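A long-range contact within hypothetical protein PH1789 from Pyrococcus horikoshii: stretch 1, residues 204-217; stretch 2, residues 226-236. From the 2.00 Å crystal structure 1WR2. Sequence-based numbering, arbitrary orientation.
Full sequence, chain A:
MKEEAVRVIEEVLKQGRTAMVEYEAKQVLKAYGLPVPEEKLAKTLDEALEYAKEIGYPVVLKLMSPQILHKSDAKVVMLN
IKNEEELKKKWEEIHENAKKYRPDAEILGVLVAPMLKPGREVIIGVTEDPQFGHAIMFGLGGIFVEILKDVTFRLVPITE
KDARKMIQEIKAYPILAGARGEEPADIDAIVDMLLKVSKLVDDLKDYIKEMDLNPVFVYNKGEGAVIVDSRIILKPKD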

ATOM      1  N   LEU A 204      10.899 -12.634   4.850  1.00 40.43           N
ATOM      2  CA  LEU A 204      11.841 -11.604   4.451  1.00 40.80           C
ATOM      3  C   LEU A 204      12.398 -10.762   5.591  1.00 41.07           C
ATOM      4  O   LEU A 204      12.828  -9.632   5.363  1.00 39.47           O
ATOM      5  N   LYS A 205      12.409 -11.299   6.809  1.00 42.37           N
ATOM      6  CA  LYS A 205      12.905 -10.523   7.941  1.00 45.59           C
ATOM      7  C   LYS A 205      14.307  -9.931   7.790  1.00 45.64           C
ATOM      8  O   LYS A 205      14.613  -8.904   8.400  1.00 44.77           O
ATOM      9  N   ASP A 206      15.161 -10.550   6.982  1.00 46.20           N
ATOM     10  CA  ASP A 206      16.504 -10.005   6.799  1.00 47.36           C
ATOM     11  C   ASP A 206      16.525  -8.923   5.721  1.00 46.28           C
ATOM     12  O   ASP A 206      17.503  -8.181   5.588  1.00 44.38           O
ATOM     13  N   TYR A 207      15.438  -8.834   4.963  1.00 44.59           N
ATOM     14  CA  TYR A 207      15.325  -7.853   3.890  1.00 45.33           C
ATOM     15  C   TYR A 207      14.605  -6.568   4.282  1.00 44.55           C
ATOM     16  O   TYR A 207      15.108  -5.465   4.055  1.00 43.45           O
ATOM     17  N   ILE A 208      13.420  -6.728   4.864  1.00 42.54           N
ATOM     18  CA  ILE A 208      12.571  -5.604   5.248  1.00 40.69           C
ATOM     19  C   ILE A 208      12.805  -4.993   6.631  1.00 40.28           C
ATOM     20  O   ILE A 208      12.831  -5.692   7.644  1.00 38.30           O
ATOM     21  N   LYS A 209      12.983  -3.676   6.656  1.00 38.12           N
ATOM     22  CA  LYS A 209      13.175  -2.946   7.906  1.00 38.79           C
ATOM     23  C   LYS A 209      11.784  -2.605   8.437  1.00 38.14           C
ATOM     24  O   LYS A 209      11.455  -2.894   9.591  1.00 38.26           O
ATOM     25  N   GLU A 210      10.970  -1.988   7.584  1.00 34.87           N
ATOM     26  CA  GLU A 210       9.610  -1.621   7.960  1.00 35.66           C
ATOM     27  C   GLU A 210       8.704  -1.491   6.744  1.00 34.07           C
ATOM     28  O   GLU A 210       9.168  -1.399   5.611  1.00 31.46           O
ATOM     29  N   MET A 211       7.400  -1.502   6.980  1.00 32.90           N
ATOM     30  CA  MET A 211       6.459  -1.375   5.881  1.00 34.20           C
ATOM     31  C   MET A 211       5.058  -1.127   6.409  1.00 33.27           C
ATOM     32  O   MET A 211       4.808  -1.145   7.612  1.00 29.99           O
ATOM     33  N   ASP A 212       4.142  -0.884   5.491  1.00 35.69           N
ATOM     34  CA  ASP A 212       2.758  -0.705   5.865  1.00 37.27           C
ATOM     35  C   ASP A 212       1.897  -0.833   4.640  1.00 35.76           C
ATOM     36  O   ASP A 212       2.389  -0.815   3.508  1.00 34.16           O
ATOM     37  N   LEU A 213       0.611  -1.031   4.893  1.00 33.12           N
ATOM     38  CA  LEU A 213      -0.389  -1.133   3.853  1.00 32.39           C
ATOM     39  C   LEU A 213      -1.283  -0.003   4.323  1.00 31.53           C
ATOM     40  O   LEU A 213      -1.932  -0.121   5.363  1.00 30.29           O
ATOM     41  N   ASN A 214      -1.298   1.094   3.572  1.00 31.65           N
ATOM     42  CA  ASN A 214      -2.067   2.269   3.957  1.00 31.31           C
ATOM     43  C   ASN A 214      -2.263   3.168   2.742  1.00 31.47           C
ATOM     44  O   ASN A 214      -1.299   3.713   2.203  1.00 29.58           O
ATOM     45  N   PRO A 215      -3.524   3.369   2.326  1.00 33.55           N
ATOM     46  CA  PRO A 215      -4.662   2.752   3.017  1.00 34.88           C
ATOM     47  C   PRO A 215      -5.097   1.393   2.509  1.00 34.80           C
ATOM     48  O   PRO A 215      -4.646   0.921   1.466  1.00 33.00           O
ATOM     49  N   VAL A 216      -5.969   0.765   3.286  1.00 34.68           N
ATOM     50  CA  VAL A 216      -6.559  -0.523   2.943  1.00 36.12           C
ATOM     51  C   VAL A 216      -8.055  -0.299   3.138  1.00 37.38           C
ATOM     52  O   VAL A 216      -8.463   0.268   4.150  1.00 34.33           O
ATOM     53  N   PHE A 217      -8.871  -0.710   2.174  1.00 37.37           N
ATOM     54  CA  PHE A 217     -10.311  -0.545   2.321  1.00 39.89           C
ATOM     55  C   PHE A 217     -10.894  -1.908   2.661  1.00 40.77           C
ATOM     56  O   PHE A 217     -10.582  -2.903   2.000  1.00 40.76           O
ATOM     57  N   VAL A 226      -9.279  -4.501   0.015  1.00 42.47           N
ATOM     58  CA  VAL A 226      -8.344  -4.125  -1.037  1.00 41.08           C
ATOM     59  C   VAL A 226      -7.283  -3.144  -0.528  1.00 39.70           C
ATOM     60  O   VAL A 226      -7.584  -2.216   0.221  1.00 39.16           O
ATOM     61  N   ILE A 227      -6.038  -3.375  -0.928  1.00 37.82           N
ATOM     62  CA  ILE A 227      -4.913  -2.525  -0.538  1.00 36.36           C
ATOM     63  C   ILE A 227      -4.797  -1.373  -1.535  1.00 35.55           C
ATOM     64  O   ILE A 227      -4.639  -1.597  -2.733  1.00 36.05           O
ATOM     65  N   VAL A 228      -4.868  -0.144  -1.043  1.00 33.06           N
ATOM     66  CA  VAL A 228      -4.803   1.018  -1.916  1.00 31.85           C
ATOM     67  C   VAL A 228      -3.406   1.575  -2.156  1.00 32.72           C
ATOM     68  O   VAL A 228      -3.083   2.003  -3.267  1.00 32.69           O
ATOM     69  N   ASP A 229      -2.574   1.583  -1.124  1.00 33.40           N
ATOM     70  CA  ASP A 229      -1.208   2.082  -1.261  1.00 33.92           C
ATOM     71  C   ASP A 229      -0.369   1.268  -0.287  1.00 34.38           C
ATOM     72  O   ASP A 229      -0.913   0.642   0.623  1.00 34.76           O
ATOM     73  N   SER A 230       0.942   1.278  -0.473  1.00 34.37           N
ATOM     74  CA  SER A 230       1.842   0.531   0.397  1.00 35.37           C
ATOM     75  C   SER A 230       3.263   1.065   0.293  1.00 36.13           C
ATOM     76  O   SER A 230       3.672   1.582  -0.748  1.00 33.94           O
ATOM     77  N   ARG A 231       4.008   0.944   1.383  1.00 35.40           N
ATOM     78  CA  ARG A 231       5.390   1.384   1.385  1.00 36.65           C
ATOM     79  C   ARG A 231       6.232   0.313   2.059  1.00 34.97           C
ATOM     80  O   ARG A 231       5.812  -0.300   3.045  1.00 31.11           O
ATOM     81  N   ILE A 232       7.405   0.064   1.492  1.00 33.08           N
ATOM     82  CA  ILE A 232       8.324  -0.920   2.040  1.00 34.14           C
ATOM     83  C   ILE A 232       9.713  -0.294   2.082  1.00 32.80           C
ATOM     84  O   ILE A 232      10.187   0.249   1.079  1.00 28.41           O
ATOM     85  N   ILE A 233      10.341  -0.347   3.257  1.00 33.15           N
ATOM     86  CA  ILE A 233      11.693   0.176   3.442  1.00 32.70           C
ATOM     87  C   ILE A 233      12.593  -1.035   3.676  1.00 34.86           C
ATOM     88  O   ILE A 233      12.377  -1.812   4.609  1.00 31.47           O
ATOM     89  N   LEU A 234      13.596  -1.191   2.820  1.00 37.41           N
ATOM     90  CA  LEU A 234      14.511  -2.316   2.912  1.00 40.62           C
ATOM     91  C   LEU A 234      15.758  -2.024   3.738  1.00 43.51           C
ATOM     92  O   LEU A 234      16.136  -0.868   3.944  1.00 42.67           O
ATOM     93  N   LYS A 235      16.377  -3.096   4.217  1.00 47.48           N
ATOM     94  CA  LYS A 235      17.599  -3.009   5.001  1.00 51.03           C
ATOM     95  C   LYS A 235      18.762  -3.162   4.036  1.00 53.84           C
ATOM     96  O   LYS A 235      18.730  -4.004   3.136  1.00 53.85           O
ATOM     97  N   PRO A 236      19.801  -2.335   4.201  1.00 57.38           N
ATOM     98  CA  PRO A 236      21.020  -2.345   3.374  1.00 60.19           C
ATOM     99  C   PRO A 236      21.932  -3.587   3.610  1.00 62.88           C
ATOM    100  O   PRO A 236      22.009  -4.140   4.694  1.00 64.35           O
TER

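The two stretches pair as antiparallel strands. Within the paired segments, side chains alternate between two faces, and the pattern breaks around Pro215 and Val228. One face is apolar and carries Met211, Leu213, Val216, Ile227 and Ile232, with Ser230 among them. Met211 (chi1 p) lays CB 3.9 Å from CG1 of Ile232 (m, t). Leu213 (m, t) brings CD1 to 3.6 Å from CD1 of Ile227 (m, t). CG2 of Val216 (t) lies 4.2 Å from CG1 of the same Ile227. Ile208 points away at CB, yet its CG1 is 4.1 Å from CD2 of Leu234.

The second apolar cluster is built on Phe217 and Val228. Phe217 (chi1 m) offers a ring face to Val228 (t), whose CG2 sits 3.7 Å from the centroid of the Phe217 ring in a CH-pi contact. Pro215, after a cis peptide bond, places CG 3.7 Å from CB of Val228.

The charged contacts gather on Arg231. Glu210 and Asp212, both chi1 p, approach the edge of its guanidinium. Salt bridges join Glu210 OE2 to Arg231 NH2 at 2.6 Å and Asp212 OD2 to Arg231 NE at 3.4 Å.

Two side chains donate hydrogen bonds to backbone carbonyls. Ser230 OG (chi1 t) reaches Asp212 O at 2.9 Å. Lys235 points toward stretch 1, and its NZ reaches Lys205 O at 2.6 Å.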

ATOM      1  CB  LEU A 204      11.161 -10.685   3.437  1.00 40.90           C
ATOM      2  CG  LEU A 204      10.385 -11.377   2.310  1.00 39.39           C
ATOM      3  CD1 LEU A 204       9.539 -10.345   1.577  1.00 40.62           C
ATOM      4  CD2 LEU A 204      11.343 -12.073   1.357  1.00 40.21           C
ATOM      5  CB  LYS A 205      12.814 -11.330   9.244  1.00 48.27           C
ATOM      6  CG  LYS A 205      13.520 -12.664   9.255  1.00 53.83           C
ATOM      7  CD  LYS A 205      13.439 -13.263  10.655  1.00 56.55           C
ATOM      8  CE  LYS A 205      13.837 -14.730  10.671  1.00 60.34           C
ATOM      9  NZ  LYS A 205      12.846 -15.580   9.937  1.00 62.46           N
ATOM     10  CB  ASP A 206      17.494 -11.114   6.433  1.00 51.13           C
ATOM     11  CG  ASP A 206      17.824 -12.005   7.611  1.00 54.23           C
ATOM     12  OD1 ASP A 206      18.244 -11.469   8.659  1.00 55.57           O
ATOM     13  OD2 ASP A 206      17.664 -13.239   7.491  1.00 57.30           O
ATOM     14  CB  TYR A 207      14.582  -8.458   2.699  1.00 47.83           C
ATOM     15  CG  TYR A 207      15.319  -9.567   1.994  1.00 52.85           C
ATOM     16  CD1 TYR A 207      16.481  -9.308   1.264  1.00 54.74           C
ATOM     17  CD2 TYR A 207      14.855 -10.879   2.050  1.00 54.54           C
ATOM     18  CE1 TYR A 207      17.158 -10.329   0.607  1.00 58.01           C
ATOM     19  CE2 TYR A 207      15.526 -11.907   1.399  1.00 57.76           C
ATOM     20  CZ  TYR A 207      16.674 -11.626   0.680  1.00 58.77           C
ATOM     21  OH  TYR A 207      17.336 -12.646   0.035  1.00 62.67           O
ATOM     22  CB  ILE A 208      11.087  -6.020   5.136  1.00 41.89           C
ATOM     23  CG1 ILE A 208      10.822  -6.549   3.728  1.00 39.19           C
ATOM     24  CG2 ILE A 208      10.165  -4.841   5.470  1.00 39.41           C
ATOM     25  CD1 ILE A 208       9.533  -7.324   3.599  1.00 38.27           C
ATOM     26  CB  LYS A 209      13.964  -1.663   7.647  1.00 38.85           C
ATOM     27  CG  LYS A 209      14.215  -0.802   8.871  1.00 41.87           C
ATOM     28  CD  LYS A 209      15.040   0.432   8.487  1.00 46.53           C
ATOM     29  CE  LYS A 209      15.388   1.296   9.694  1.00 47.05           C
ATOM     30  NZ  LYS A 209      14.172   1.876  10.323  1.00 50.23           N
ATOM     31  CB  GLU A 210       9.610  -0.319   8.771  1.00 36.55           C
ATOM     32  CG  GLU A 210      10.411   0.811   8.156  1.00 43.12           C
ATOM     33  CD  GLU A 210      10.475   2.030   9.051  1.00 43.47           C
ATOM     34  OE1 GLU A 210      10.886   1.896  10.225  1.00 47.68           O
ATOM     35  OE2 GLU A 210      10.118   3.126   8.580  1.00 45.31           O
ATOM     36  CB  MET A 211       6.452  -2.661   5.046  1.00 34.66           C
ATOM     37  CG  MET A 211       5.819  -3.850   5.769  1.00 34.98           C
ATOM     38  SD  MET A 211       5.988  -5.432   4.914  1.00 39.61           S
ATOM     39  CE  MET A 211       4.692  -5.339   3.725  1.00 35.39           C
ATOM     40  CB  ASP A 212       2.518   0.647   6.545  1.00 39.26           C
ATOM     41  CG  ASP A 212       2.783   1.818   5.632  1.00 42.71           C
ATOM     42  OD1 ASP A 212       2.164   1.890   4.546  1.00 45.20           O
ATOM     43  OD2 ASP A 212       3.609   2.672   6.009  1.00 45.94           O
ATOM     44  CB  LEU A 213      -1.135  -2.463   3.940  1.00 33.96           C
ATOM     45  CG  LEU A 213      -0.386  -3.785   4.112  1.00 35.37           C
ATOM     46  CD1 LEU A 213      -1.341  -4.896   3.734  1.00 33.23           C
ATOM     47  CD2 LEU A 213       0.861  -3.849   3.257  1.00 37.49           C
ATOM     48  CB  ASN A 214      -1.300   3.006   5.058  1.00 32.58           C
ATOM     49  CG  ASN A 214      -2.007   4.269   5.540  1.00 35.75           C
ATOM     50  OD1 ASN A 214      -3.103   4.590   5.099  1.00 37.30           O
ATOM     51  ND2 ASN A 214      -1.370   4.985   6.458  1.00 36.45           N
ATOM     52  CB  PRO A 215      -5.765   3.796   2.860  1.00 34.72           C
ATOM     53  CG  PRO A 215      -5.482   4.372   1.519  1.00 36.59           C
ATOM     54  CD  PRO A 215      -3.969   4.481   1.463  1.00 34.36           C
ATOM     55  CB  VAL A 216      -6.134  -1.649   3.910  1.00 36.52           C
ATOM     56  CG1 VAL A 216      -6.977  -2.898   3.639  1.00 36.77           C
ATOM     57  CG2 VAL A 216      -4.657  -1.965   3.746  1.00 36.65           C
ATOM     58  CB  PHE A 217     -10.970  -0.035   1.026  1.00 39.35           C
ATOM     59  CG  PHE A 217     -10.618   1.386   0.659  1.00 40.86           C
ATOM     60  CD1 PHE A 217     -10.267   2.315   1.629  1.00 42.33           C
ATOM     61  CD2 PHE A 217     -10.686   1.804  -0.666  1.00 40.58           C
ATOM     62  CE1 PHE A 217      -9.994   3.636   1.290  1.00 38.88           C
ATOM     63  CE2 PHE A 217     -10.415   3.122  -1.014  1.00 39.12           C
ATOM     64  CZ  PHE A 217     -10.068   4.038  -0.034  1.00 40.83           C
ATOM     65  CB  VAL A 226      -9.100  -3.505  -2.241  1.00 39.50           C
ATOM     66  CG1 VAL A 226      -9.704  -2.166  -1.857  1.00 39.23           C
ATOM     67  CG2 VAL A 226      -8.170  -3.369  -3.425  1.00 41.65           C
ATOM     68  CB  ILE A 227      -3.608  -3.333  -0.539  1.00 34.00           C
ATOM     69  CG1 ILE A 227      -3.700  -4.452   0.503  1.00 33.29           C
ATOM     70  CG2 ILE A 227      -2.425  -2.424  -0.274  1.00 34.32           C
ATOM     71  CD1 ILE A 227      -2.610  -5.505   0.372  1.00 32.49           C
ATOM     72  CB  VAL A 228      -5.729   2.128  -1.386  1.00 32.71           C
ATOM     73  CG1 VAL A 228      -5.712   3.329  -2.320  1.00 33.74           C
ATOM     74  CG2 VAL A 228      -7.144   1.576  -1.254  1.00 29.19           C
ATOM     75  CB  ASP A 229      -1.138   3.566  -0.890  1.00 34.72           C
ATOM     76  CG  ASP A 229       0.089   4.261  -1.465  1.00 37.69           C
ATOM     77  OD1 ASP A 229       1.115   3.590  -1.688  1.00 38.69           O
ATOM     78  OD2 ASP A 229       0.036   5.487  -1.686  1.00 37.12           O
ATOM     79  CB  SER A 230       1.845  -0.954   0.017  1.00 33.50           C
ATOM     80  OG  SER A 230       2.799  -1.688   0.773  1.00 31.16           O
ATOM     81  CB  ARG A 231       5.551   2.719   2.119  1.00 40.95           C
ATOM     82  CG  ARG A 231       5.361   2.648   3.611  1.00 48.63           C
ATOM     83  CD  ARG A 231       5.880   3.917   4.266  1.00 53.90           C
ATOM     84  NE  ARG A 231       6.800   3.612   5.358  1.00 57.53           N
ATOM     85  CZ  ARG A 231       7.930   4.275   5.589  1.00 58.90           C
ATOM     86  NH1 ARG A 231       8.285   5.282   4.799  1.00 57.02           N
ATOM     87  NH2 ARG A 231       8.702   3.936   6.614  1.00 58.48           N
ATOM     88  CB  ILE A 232       8.370  -2.204   1.173  1.00 33.90           C
ATOM     89  CG1 ILE A 232       7.000  -2.892   1.172  1.00 34.65           C
ATOM     90  CG2 ILE A 232       9.425  -3.161   1.704  1.00 33.19           C
ATOM     91  CD1 ILE A 232       6.945  -4.156   0.322  1.00 33.77           C
ATOM     92  CB  ILE A 233      11.794   1.108   4.667  1.00 32.44           C
ATOM     93  CG1 ILE A 233      10.848   2.303   4.500  1.00 34.42           C
ATOM     94  CG2 ILE A 233      13.241   1.573   4.841  1.00 33.74           C
ATOM     95  CD1 ILE A 233      11.032   3.070   3.199  1.00 37.00           C
ATOM     96  CB  LEU A 234      14.922  -2.755   1.504  1.00 39.11           C
ATOM     97  CG  LEU A 234      13.787  -3.180   0.567  1.00 38.24           C
ATOM     98  CD1 LEU A 234      14.338  -3.354  -0.845  1.00 38.42           C
ATOM     99  CD2 LEU A 234      13.153  -4.475   1.068  1.00 38.33           C
ATOM    100  CB  LYS A 235      17.636  -4.119   6.061  1.00 51.52           C
ATOM    101  CG  LYS A 235      16.661  -3.885   7.208  1.00 51.81           C
ATOM    102  CD  LYS A 235      16.019  -5.171   7.713  1.00 50.99           C
ATOM    103  CE  LYS A 235      16.949  -5.983   8.577  1.00 49.46           C
ATOM    104  NZ  LYS A 235      16.177  -7.044   9.271  1.00 46.68           N
ATOM    105  CB  PRO A 236      21.793  -1.070   3.688  1.00 60.51           C
ATOM    106  CG  PRO A 236      21.377  -0.627   5.086  1.00 58.60           C
ATOM    107  CD  PRO A 236      19.927  -1.293   5.216  1.00 57.30           C
TER